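Local atomic coordinates of 3-oxoadipate enol-lactonase (Burkholderia xenovorans, PDB entry 2XUA), a protein that probably hydrolyses the ring of 3-oxoadipate enol-lactone to yield 3-oxoadipate, a late step in the bacterial breakdown of catechol. Residues Asp81-Met86 with Ala114-Arg119; Pro203-Pro208 with Gln230-Ala235; Leu240-Ser243 with Ile248-Ala251. One frame throughout, in Å; residues are numbered along the deposited sequence.

Contact 1: Asp81-Met86 with Ala114-Arg119; sequences DVLGLM and ADRIER
NH1 of Arg116 is held by a salt bridge to Asp87 and a hydrogen bond to the carbonyl of Ile91, and CB of Met86 packs 3.6 Å from NH1 of Arg116. NE is bound as well, to the carbonyl of Ala92, so the end of the helix (Asp87) and the residues after it (Ile91, Ala92) together hold the guanidinium, while apolar groups of the helix lie against it. Met86, a selenomethionine, approaches from the opposite direction to the arginine. Its chain bends at chi3 (69°), bringing CE to 3.6 Å from the backbone O of Arg116 and 3.8 Å from NH1 of Arg116. In this alpha/beta hydrolase fold, helix 75-88 packs on the central sheet through Val82 and Leu85, and the contact joins the Leu83 and Met86 side of the helix to Arg116, just before strand 117-123. Leu83 meets the arginine at an oblique angle, with CD2 3.8 Å from CG of Arg116 and 3.9 Å from NH2 of Arg116. Two successive bends, chi2 -52° and chi3 -71°, curl the arginine so that both its aliphatic stem and its charged end can touch this one methyl.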
loop_
_atom_site.group_PDB
_atom_site.type_symbol
_atom_site.label_atom_id
_atom_site.label_comp_id
_atom_site.label_asym_id
_atom_site.label_seq_id
_atom_site.Cartn_x
_atom_site.Cartn_y
_atom_site.Cartn_z
ATOM N N ASP B 81 6.085 19.504 -10.320
ATOM C CA ASP B 81 5.723 18.122 -10.434
ATOM C C ASP B 81 4.199 17.992 -10.631
ATOM O O ASP B 81 3.785 17.253 -11.515
ATOM C CB ASP B 81 6.204 17.350 -9.214
ATOM C CG ASP B 81 7.691 17.122 -9.237
ATOM O OD1 ASP B 81 8.380 17.493 -10.243
ATOM O OD2 ASP B 81 8.189 16.518 -8.291
ATOM N N VAL B 82 3.401 18.693 -9.830
ATOM C CA VAL B 82 1.901 18.596 -9.870
ATOM C C VAL B 82 1.496 19.119 -11.210
ATOM O O VAL B 82 0.814 18.439 -11.973
ATOM C CB VAL B 82 1.192 19.421 -8.761
ATOM C CG1 VAL B 82 -0.382 19.394 -8.947
ATOM C CG2 VAL B 82 1.529 18.869 -7.363
ATOM N N LEU B 83 2.011 20.303 -11.541
ATOM C CA LEU B 83 1.698 20.904 -12.845
ATOM C C LEU B 83 2.038 20.071 -14.074
ATOM O O LEU B 83 1.191 19.933 -14.950
ATOM C CB LEU B 83 2.293 22.306 -12.941
ATOM C CG LEU B 83 1.761 23.230 -11.888
ATOM C CD1 LEU B 83 2.635 24.487 -12.001
ATOM C CD2 LEU B 83 0.274 23.577 -12.060
ATOM N N GLY B 84 3.204 19.462 -14.102
ATOM C CA GLY B 84 3.625 18.617 -15.202
ATOM C C GLY B 84 2.798 17.347 -15.314
ATOM O O GLY B 84 2.428 16.909 -16.436
ATOM N N LEU B 85 2.480 16.749 -14.154
ATOM C CA LEU B 85 1.514 15.639 -14.134
ATOM C C LEU B 85 0.144 16.033 -14.693
ATOM O O LEU B 85 -0.427 15.317 -15.532
ATOM C CB LEU B 85 1.375 15.113 -12.685
ATOM C CG LEU B 85 0.534 13.838 -12.503
ATOM C CD1 LEU B 85 1.022 12.657 -13.352
ATOM C CD2 LEU B 85 0.483 13.427 -11.001
HETATM N N MSE B 86 -0.426 17.139 -14.185
HETATM C CA MSE B 86 -1.690 17.644 -14.743
HETATM C C MSE B 86 -1.604 17.890 -16.237
HETATM O O MSE B 86 -2.464 17.444 -17.020
HETATM C CB MSE B 86 -2.076 18.919 -14.044
HETATM C CG MSE B 86 -2.706 18.636 -12.717
HETATM SE SE MSE B 86 -2.813 20.271 -11.693
HETATM C CE MSE B 86 -4.182 21.190 -12.768
ATOM N N ALA B 114 -3.307 30.118 -9.360
ATOM C CA ALA B 114 -4.740 30.197 -9.126
ATOM C C ALA B 114 -5.588 29.706 -10.322
ATOM O O ALA B 114 -6.693 29.179 -10.149
ATOM C CB ALA B 114 -5.118 31.578 -8.781
ATOM N N ASP B 115 -5.081 29.909 -11.532
ATOM C CA ASP B 115 -5.876 29.550 -12.743
ATOM C C ASP B 115 -5.911 28.019 -12.983
ATOM O O ASP B 115 -6.846 27.516 -13.612
ATOM C CB ASP B 115 -5.302 30.214 -13.996
ATOM C CG ASP B 115 -3.859 29.870 -14.205
ATOM O OD1 ASP B 115 -3.239 29.386 -13.244
ATOM O OD2 ASP B 115 -3.336 30.069 -15.319
ATOM N N ARG B 116 -4.864 27.336 -12.511
ATOM C CA ARG B 116 -4.832 25.866 -12.441
ATOM C C ARG B 116 -5.680 25.234 -11.302
ATOM O O ARG B 116 -5.889 23.992 -11.296
ATOM C CB ARG B 116 -3.384 25.377 -12.383
ATOM C CG ARG B 116 -2.475 25.782 -13.553
ATOM C CD ARG B 116 -3.122 25.420 -14.952
ATOM N NE ARG B 116 -3.191 23.986 -15.284
ATOM C CZ ARG B 116 -2.185 23.213 -15.672
ATOM N NH1 ARG B 116 -2.421 21.941 -16.003
ATOM N NH2 ARG B 116 -0.914 23.675 -15.768
ATOM N N ILE B 117 -6.160 26.045 -10.346
ATOM C CA ILE B 117 -6.764 25.528 -9.092
ATOM C C ILE B 117 -8.220 25.936 -8.913
ATOM O O ILE B 117 -8.560 27.108 -9.073
ATOM C CB ILE B 117 -5.897 25.956 -7.812
ATOM C CG1 ILE B 117 -4.495 25.378 -7.835
ATOM C CG2 ILE B 117 -6.598 25.585 -6.514
ATOM C CD1 ILE B 117 -4.345 23.831 -8.021
ATOM N N GLU B 118 -9.121 25.024 -8.559
ATOM C CA GLU B 118 -10.495 25.444 -8.286
ATOM C C GLU B 118 -10.671 25.814 -6.825
ATOM O O GLU B 118 -10.958 26.948 -6.514
ATOM C CB GLU B 118 -11.522 24.411 -8.767
ATOM C CG GLU B 118 -12.934 24.586 -8.279
ATOM C CD GLU B 118 -13.877 25.097 -9.338
ATOM O OE1 GLU B 118 -14.025 24.402 -10.383
ATOM O OE2 GLU B 118 -14.505 26.170 -9.114
ATOM N N ARG B 119 -10.553 24.830 -5.937
ATOM C CA ARG B 119 -10.748 24.988 -4.487
ATOM C C ARG B 119 -9.614 24.189 -3.825
ATOM O O ARG B 119 -9.040 23.209 -4.424
ATOM C CB ARG B 119 -12.143 24.534 -3.998
ATOM C CG ARG B 119 -13.330 25.356 -4.456
ATOM C CD ARG B 119 -14.591 25.140 -3.599
ATOM N NE ARG B 119 -15.510 26.280 -3.777
ATOM C CZ ARG B 119 -16.369 26.779 -2.865
ATOM N NH1 ARG B 119 -16.513 26.219 -1.659
ATOM N NH2 ARG B 119 -17.114 27.853 -3.180
#

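Contact 2: Pro203-Pro208 with Gln230-Ala235; sequences PGIKVP and QAIAGA
Ala231 of helix 222-231 meets Pro203 through both backbone and side chain. Its carbonyl O receives a CA-H...O contact from CA of Pro203 at 3.1 Å, with an angle of 159° at the hydrogen, and CB of Ala231 lies 3.8 Å from CG of Pro203, on the pyrrolidine ring. The setting is the edge of an alpha/beta hydrolase sheet: the loop 203-208 leads into strand 209-214, and the residues after the helix lead into the neighbouring parallel strand 236-240.

Ile232 supplies the buried apolar part. Its CG1 branch stands anti to the carbonyl carbon (chi1 -64°) and its CG2 branch anti to the backbone N, so that both face Ile205. The two isoleucines meet branch to branch, with CD1 of Ile232 3.6 Å from CD1 of Ile205 and CG2 of Ile232 3.8 Å from CG2 of Ile205. Ile205 also packs on Val107, Ala110 and Ala111 of helix 101-112, and Ile232 on Leu122, which ties the pair to the layer between helix and sheet.

Ala233 shows how water replaces direct bonding, for no hydrogen bond passes straight between the segments. Its N donates to a water that in turn donates to the carbonyls of Pro203 and Ile205. Its O is approached by two further waters, one also near O of Ile205, the other near O of Val207; the latter water lies 2.7 Å from O of Ala233.

From Ile232 to Ala235 the chain makes a type II beta turn, in which Gly234 takes the positive phi (70°). The turn is closed by a hydrogen bond of 3.0 Å from N of Ala235 to O of Ile232.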
loop_
_atom_site.group_PDB
_atom_site.type_symbol
_atom_site.label_atom_id
_atom_site.label_comp_id
_atom_site.label_asym_id
_atom_site.label_seq_id
_atom_site.Cartn_x
_atom_site.Cartn_y
_atom_site.Cartn_z
ATOM N N PRO B 203 -1.423 35.331 2.050
ATOM C CA PRO B 203 -2.463 36.338 1.898
ATOM C C PRO B 203 -2.857 36.639 0.470
ATOM O O PRO B 203 -3.907 37.193 0.270
ATOM C CB PRO B 203 -1.836 37.569 2.557
ATOM C CG PRO B 203 -1.137 36.996 3.672
ATOM C CD PRO B 203 -0.460 35.756 3.089
ATOM N N GLY B 204 -2.033 36.227 -0.495
ATOM C CA GLY B 204 -2.276 36.426 -1.937
ATOM C C GLY B 204 -3.187 35.437 -2.669
ATOM O O GLY B 204 -3.464 35.626 -3.870
ATOM N N ILE B 205 -3.647 34.388 -1.955
ATOM C CA ILE B 205 -4.470 33.316 -2.518
ATOM C C ILE B 205 -5.890 33.747 -2.861
ATOM O O ILE B 205 -6.622 34.242 -2.015
ATOM C CB ILE B 205 -4.535 32.108 -1.531
ATOM C CG1 ILE B 205 -3.149 31.441 -1.441
ATOM C CG2 ILE B 205 -5.698 31.164 -1.916
ATOM C CD1 ILE B 205 -2.974 30.384 -0.397
ATOM N N LYS B 206 -6.292 33.490 -4.103
ATOM C CA LYS B 206 -7.573 33.990 -4.606
ATOM C C LYS B 206 -8.707 32.990 -4.718
ATOM O O LYS B 206 -9.755 33.364 -5.212
ATOM C CB LYS B 206 -7.354 34.669 -5.966
ATOM C CG LYS B 206 -6.300 35.746 -5.919
ATOM C CD LYS B 206 -6.914 37.167 -5.995
ATOM C CE LYS B 206 -5.829 38.304 -5.998
ATOM N NZ LYS B 206 -5.079 38.487 -4.685
ATOM N N VAL B 207 -8.539 31.741 -4.250
ATOM C CA VAL B 207 -9.569 30.670 -4.470
ATOM C C VAL B 207 -10.171 30.222 -3.143
ATOM O O VAL B 207 -9.551 30.464 -2.078
ATOM C CB VAL B 207 -8.971 29.469 -5.281
ATOM C CG1 VAL B 207 -8.096 29.985 -6.402
ATOM C CG2 VAL B 207 -8.120 28.662 -4.421
ATOM N N PRO B 208 -11.397 29.664 -3.148
ATOM C CA PRO B 208 -11.945 29.205 -1.905
ATOM C C PRO B 208 -11.018 28.174 -1.224
ATOM O O PRO B 208 -10.534 27.249 -1.883
ATOM C CB PRO B 208 -13.249 28.549 -2.347
ATOM C CG PRO B 208 -13.547 29.166 -3.644
ATOM C CD PRO B 208 -12.289 29.300 -4.274
ATOM N N GLN B 230 -6.536 32.468 8.327
ATOM C CA GLN B 230 -6.830 33.888 8.507
ATOM C C GLN B 230 -6.084 34.710 7.468
ATOM O O GLN B 230 -6.548 35.792 7.084
ATOM C CB GLN B 230 -6.670 34.325 9.990
ATOM C CG GLN B 230 -7.872 33.796 10.905
ATOM C CD GLN B 230 -7.593 33.654 12.492
ATOM O OE1 GLN B 230 -6.588 34.098 13.029
ATOM N NE2 GLN B 230 -8.519 32.973 13.193
ATOM N N ALA B 231 -4.959 34.199 6.975
ATOM C CA ALA B 231 -4.273 34.879 5.860
ATOM C C ALA B 231 -5.100 34.858 4.571
ATOM O O ALA B 231 -4.927 35.724 3.695
ATOM C CB ALA B 231 -2.959 34.265 5.597
ATOM N N ILE B 232 -5.967 33.860 4.435
ATOM C CA ILE B 232 -6.593 33.598 3.118
ATOM C C ILE B 232 -8.009 34.161 3.078
ATOM O O ILE B 232 -8.843 33.744 3.895
ATOM C CB ILE B 232 -6.594 32.098 2.747
ATOM C CG1 ILE B 232 -5.158 31.576 2.578
ATOM C CG2 ILE B 232 -7.422 31.855 1.455
ATOM C CD1 ILE B 232 -5.097 29.952 2.498
ATOM N N ALA B 233 -8.265 35.103 2.134
ATOM C CA ALA B 233 -9.612 35.732 2.078
ATOM C C ALA B 233 -10.696 34.661 1.957
ATOM O O ALA B 233 -10.630 33.807 1.067
ATOM C CB ALA B 233 -9.731 36.702 0.928
ATOM N N GLY B 234 -11.678 34.696 2.853
ATOM C CA GLY B 234 -12.779 33.736 2.781
ATOM C C GLY B 234 -12.462 32.263 3.115
ATOM O O GLY B 234 -13.361 31.422 3.035
ATOM N N ALA B 235 -11.221 31.947 3.503
ATOM C CA ALA B 235 -10.843 30.563 3.893
ATOM C C ALA B 235 -11.677 30.107 5.068
ATOM O O ALA B 235 -12.176 30.925 5.828
ATOM C CB ALA B 235 -9.360 30.505 4.247
HETATM O O HOH W 1 -6.209 36.030 -0.018
HETATM O O HOH W 2 -9.623 33.643 -1.338
HETATM O O HOH W 3 -10.925 31.187 0.333
#

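Contact 3: Leu240-Ser243 with Ile248-Ala251; sequences LDAS and IERA
CB of Asp241 sits squarely over one face of the Arg250 guanidinium, 3.9 Å above its plane, so the aliphatic CB of the aspartate, not its carboxylate, covers the face. Asp241 is the centre of an inverse gamma turn, in which N of Ala242 bonds to O of Leu240 at 2.8 Å, on the loop after the edge strand 236-240 of the alpha/beta hydrolase sheet and just ahead of His244, probably the catalytic histidine. The carboxylate makes no salt bridge here: OD2 of Asp241 is 4.0 Å from NH1 of Arg250 but well out of the guanidinium plane, so the attraction is probably electrostatic alone. OD1 is instead hydrogen-bonded to His216. Ala242 fills the middle of the contact, its CB lying 3.7 Å from CG of Arg250 and 4.1 Å from CB of Glu249. Ile248 and Ala251 pack on Val169 of the second subunit. Glu249 holds CG anti to its backbone N (chi1 -180°) and remains extended, which carries its carboxylate beyond Ala242. There OE2 bonds to Thr160, while OE1 accepts a hydrogen bond of 2.6 Å from a water that itself accepts one from N of Ser243, at 2.8 Å.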
loop_
_atom_site.group_PDB
_atom_site.type_symbol
_atom_site.label_atom_id
_atom_site.label_comp_id
_atom_site.label_asym_id
_atom_site.label_seq_id
_atom_site.Cartn_x
_atom_site.Cartn_y
_atom_site.Cartn_z
ATOM N N LEU B 240 -10.196 18.724 13.616
ATOM C CA LEU B 240 -10.635 17.389 13.878
ATOM C C LEU B 240 -9.918 16.817 15.081
ATOM O O LEU B 240 -8.770 17.158 15.323
ATOM C CB LEU B 240 -10.319 16.512 12.657
ATOM C CG LEU B 240 -10.968 16.891 11.336
ATOM C CD1 LEU B 240 -10.386 15.912 10.258
ATOM C CD2 LEU B 240 -12.510 16.761 11.425
ATOM N N ASP B 241 -10.609 15.958 15.819
ATOM C CA ASP B 241 -10.027 15.252 16.965
ATOM C C ASP B 241 -9.021 14.167 16.561
ATOM O O ASP B 241 -9.266 12.968 16.731
ATOM C CB ASP B 241 -11.122 14.648 17.846
ATOM C CG ASP B 241 -10.581 14.148 19.218
ATOM O OD1 ASP B 241 -9.390 14.311 19.556
ATOM O OD2 ASP B 241 -11.382 13.599 19.952
ATOM N N ALA B 242 -7.873 14.626 16.071
ATOM C CA ALA B 242 -6.881 13.732 15.535
ATOM C C ALA B 242 -5.518 14.380 15.687
ATOM O O ALA B 242 -5.396 15.534 16.099
ATOM C CB ALA B 242 -7.202 13.414 14.047
ATOM N N SER B 243 -4.488 13.615 15.414
ATOM C CA SER B 243 -3.127 14.128 15.337
ATOM C C SER B 243 -2.862 14.450 13.854
ATOM O O SER B 243 -3.753 14.956 13.150
ATOM C CB SER B 243 -2.162 13.085 15.911
ATOM O OG SER B 243 -0.822 13.566 15.847
ATOM N N ILE B 248 -6.705 9.605 8.066
ATOM C CA ILE B 248 -6.773 8.234 8.561
ATOM C C ILE B 248 -7.420 8.080 9.921
ATOM O O ILE B 248 -8.402 7.353 10.071
ATOM C CB ILE B 248 -5.411 7.578 8.534
ATOM C CG1 ILE B 248 -5.078 7.320 7.078
ATOM C CG2 ILE B 248 -5.456 6.166 9.218
ATOM C CD1 ILE B 248 -3.684 6.814 6.885
ATOM N N GLU B 249 -6.875 8.763 10.923
ATOM C CA GLU B 249 -7.445 8.672 12.256
ATOM C C GLU B 249 -8.926 9.106 12.342
ATOM O O GLU B 249 -9.689 8.505 13.068
ATOM C CB GLU B 249 -6.529 9.389 13.296
ATOM C CG GLU B 249 -7.128 9.294 14.725
ATOM C CD GLU B 249 -6.041 9.493 15.808
ATOM O OE1 GLU B 249 -4.830 9.612 15.418
ATOM O OE2 GLU B 249 -6.412 9.528 17.015
ATOM N N ARG B 250 -9.340 10.166 11.647
ATOM C CA ARG B 250 -10.716 10.553 11.641
ATOM C C ARG B 250 -11.157 10.559 10.206
ATOM O O ARG B 250 -11.660 11.592 9.704
ATOM C CB ARG B 250 -10.878 12.001 12.076
ATOM C CG ARG B 250 -10.697 12.335 13.497
ATOM C CD ARG B 250 -11.076 11.304 14.398
ATOM N NE ARG B 250 -12.319 11.624 15.022
ATOM C CZ ARG B 250 -12.610 11.379 16.297
ATOM N NH1 ARG B 250 -11.742 10.795 17.109
ATOM N NH2 ARG B 250 -13.812 11.725 16.757
ATOM N N ALA B 251 -11.005 9.423 9.538
ATOM C CA ALA B 251 -11.342 9.293 8.098
ATOM C C ALA B 251 -12.722 9.769 7.744
ATOM O O ALA B 251 -12.908 10.579 6.852
ATOM C CB ALA B 251 -11.130 7.855 7.654
HETATM O O HOH W 4 -3.938 11.401 13.740
#

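How the contacts relate
The three contacts follow one another along the chain within a single alpha/beta hydrolase fold. Contacts 1 and 2 adjoin, their centres about 17 Å apart: CB of Val207 lies 3.4 Å from O of Glu118, where the chain enters the neighbouring parallel strands 117-123 and 209-214. Contact 3 lies beyond the other ends of the strands, its centre about 27 Å from that of contact 1 and 24 Å from that of contact 2, touching neither. Strand 236-240 nevertheless links it to contact 2, starting just after Ala235 and ending at Leu240. Contacts 1 and 2 thus lie where strands begin, and contact 3 where strand 236-240 ends, with the side chain of Ser243 about 8 Å from the bound laevulinic acid.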